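PDB 6QGI: VP5 from Halorubrum pleomorphic virus 2, which is an envelope protein of a virus that infects haloarchaea and probably drives fusion of the viral envelope with the host membrane. Local coordinates for residues Y334-F339 / G441-D446. Numbering follows the deposited sequence.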
loop_
_atom_site.group_PDB
_atom_site.type_symbol
_atom_site.label_atom_id
_atom_site.label_comp_id
_atom_site.label_asym_id
_atom_site.label_seq_id
_atom_site.Cartn_x
_atom_site.Cartn_y
_atom_site.Cartn_z
ATOM N N TYR A 334 -18.365 8.465 -5.795
ATOM C CA TYR A 334 -17.738 8.552 -4.487
ATOM C C TYR A 334 -16.370 9.166 -4.561
ATOM O O TYR A 334 -15.602 8.879 -5.482
ATOM C CB TYR A 334 -17.662 7.167 -3.840
ATOM C CG TYR A 334 -19.024 6.644 -3.449
ATOM C CD1 TYR A 334 -19.646 7.072 -2.278
ATOM C CD2 TYR A 334 -19.715 5.758 -4.269
ATOM C CE1 TYR A 334 -20.915 6.620 -1.927
ATOM C CE2 TYR A 334 -20.983 5.294 -3.925
ATOM C CZ TYR A 334 -21.579 5.731 -2.754
ATOM O OH TYR A 334 -22.832 5.304 -2.410
ATOM N N ASP A 335 -16.092 10.044 -3.596
ATOM C CA ASP A 335 -14.822 10.722 -3.458
ATOM C C ASP A 335 -14.132 10.115 -2.250
ATOM O O ASP A 335 -14.567 10.335 -1.112
ATOM C CB ASP A 335 -14.992 12.246 -3.344
ATOM C CG ASP A 335 -13.693 13.038 -3.439
ATOM O OD1 ASP A 335 -12.645 12.436 -3.775
ATOM O OD2 ASP A 335 -13.723 14.259 -3.170
ATOM N N PRO A 336 -13.090 9.293 -2.472
ATOM C CA PRO A 336 -12.438 8.629 -1.330
ATOM C C PRO A 336 -11.735 9.593 -0.381
ATOM O O PRO A 336 -11.529 9.259 0.780
ATOM C CB PRO A 336 -11.455 7.653 -1.958
ATOM C CG PRO A 336 -11.457 7.930 -3.389
ATOM C CD PRO A 336 -12.471 8.929 -3.762
ATOM N N SER A 337 -11.407 10.801 -0.862
ATOM C CA SER A 337 -10.737 11.840 -0.087
ATOM C C SER A 337 -11.645 12.422 1.008
ATOM O O SER A 337 -11.129 13.026 1.952
ATOM C CB SER A 337 -10.250 12.953 -1.003
ATOM O OG SER A 337 -11.304 13.579 -1.712
ATOM N N THR A 338 -12.987 12.247 0.887
ATOM C CA THR A 338 -13.966 12.723 1.872
ATOM C C THR A 338 -14.293 11.609 2.869
ATOM O O THR A 338 -14.988 11.849 3.862
ATOM C CB THR A 338 -15.242 13.225 1.181
ATOM O OG1 THR A 338 -15.870 12.127 0.516
ATOM C CG2 THR A 338 -14.984 14.377 0.211
ATOM N N PHE A 339 -13.800 10.386 2.594
ATOM C CA PHE A 339 -14.038 9.217 3.438
ATOM C C PHE A 339 -13.175 9.250 4.687
ATOM O O PHE A 339 -12.007 9.622 4.607
ATOM C CB PHE A 339 -13.792 7.920 2.653
ATOM C CG PHE A 339 -14.732 7.658 1.496
ATOM C CD1 PHE A 339 -15.920 8.363 1.367
ATOM C CD2 PHE A 339 -14.452 6.676 0.565
ATOM C CE1 PHE A 339 -16.778 8.130 0.291
ATOM C CE2 PHE A 339 -15.307 6.450 -0.521
ATOM C CZ PHE A 339 -16.466 7.171 -0.644
ATOM N N GLY A 441 -8.604 8.545 -6.069
ATOM C CA GLY A 441 -9.406 9.406 -6.922
ATOM C C GLY A 441 -10.852 8.975 -6.996
ATOM O O GLY A 441 -11.179 7.818 -6.705
ATOM N N SER A 442 -11.719 9.914 -7.418
ATOM C CA SER A 442 -13.152 9.719 -7.562
ATOM C C SER A 442 -13.485 8.630 -8.585
ATOM O O SER A 442 -12.737 8.400 -9.540
ATOM C CB SER A 442 -13.832 11.023 -7.940
ATOM O OG SER A 442 -13.842 11.941 -6.860
ATOM N N PHE A 443 -14.596 7.936 -8.331
ATOM C CA PHE A 443 -15.085 6.813 -9.120
ATOM C C PHE A 443 -16.603 6.694 -9.001
ATOM O O PHE A 443 -17.180 7.082 -7.980
ATOM C CB PHE A 443 -14.408 5.497 -8.652
ATOM C CG PHE A 443 -14.750 5.079 -7.239
ATOM C CD1 PHE A 443 -14.033 5.580 -6.153
ATOM C CD2 PHE A 443 -15.803 4.207 -6.989
ATOM C CE1 PHE A 443 -14.376 5.221 -4.842
ATOM C CE2 PHE A 443 -16.141 3.848 -5.680
ATOM C CZ PHE A 443 -15.418 4.350 -4.616
ATOM N N THR A 444 -17.235 6.107 -10.020
ATOM C CA THR A 444 -18.680 5.903 -10.049
ATOM C C THR A 444 -18.979 4.412 -10.202
ATOM O O THR A 444 -18.405 3.759 -11.072
ATOM C CB THR A 444 -19.316 6.741 -11.181
ATOM O OG1 THR A 444 -18.784 8.069 -11.158
ATOM C CG2 THR A 444 -20.841 6.781 -11.101
ATOM N N ILE A 445 -19.879 3.882 -9.365
ATOM C CA ILE A 445 -20.300 2.485 -9.446
ATOM C C ILE A 445 -21.340 2.414 -10.567
ATOM O O ILE A 445 -22.451 2.891 -10.387
ATOM C CB ILE A 445 -20.826 1.957 -8.077
ATOM C CG1 ILE A 445 -19.730 2.048 -6.987
ATOM C CG2 ILE A 445 -21.340 0.529 -8.214
ATOM C CD1 ILE A 445 -20.217 2.015 -5.568
ATOM N N ASP A 446 -20.962 1.896 -11.745
ATOM C CA ASP A 446 -21.880 1.792 -12.883
ATOM C C ASP A 446 -22.897 0.678 -12.678
ATOM O O ASP A 446 -24.013 0.769 -13.197
ATOM C CB ASP A 446 -21.113 1.553 -14.192
ATOM C CG ASP A 446 -20.288 2.724 -14.699
ATOM O OD1 ASP A 446 -20.464 3.854 -14.178
ATOM O OD2 ASP A 446 -19.484 2.515 -15.629
#
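Tyr334 and Phe443 form an antiparallel hydrogen-bonded pair, tying the short strand 333-334 to the start of strand 443-450. Tyr334 N donates to Phe443 O at 2.8 Å with an N-H...O angle of 174°; the return bond, from Phe443 N to Tyr334 O, is longer at 3.2 Å. Tyr334 O also receives a CA-H...O contact from Ser442 CA, so two donors of consecutive residues converge on one carbonyl.

Most apolar contacts gather on the sheet face carrying Tyr334 and Phe443, with Pro336 joining from the loop beyond. CB of Tyr334 sits over one face of the Phe443 ring, 4.1 Å from its centroid and 28° off the normal, a CH-pi arrangement. With chi1 at 65°, CG of Phe443 lies between its own backbone N and carbonyl carbon, which brings the ring beneath that methylene. Pro336 CG approaches the edge of the same ring and also packs on Gly441 O. Farther along, Ile445 CD1 meets Tyr334 CE2 obliquely at 3.7 Å, while the phenol hydroxyl bonds to Glu329 N. Ile305 and Ile307 of strand 301-307, the other neighbour of strand 443-450, also touch Phe443.

Polar side chains add little across the contact: Ser442 OG gives Asp335 OD1 a weak bond of 3.3 Å. Asp335 OD1 also accepts a bond from Ser337 OG at 2.7 Å, from above the carboxylate plane, and Asp335 O takes both N and OG1 of Thr338, fixing the turn that follows the bridge.

The chemistry thus implies a join made by two backbone bonds and apolar packing, with Asp335 committed mainly to its own turn.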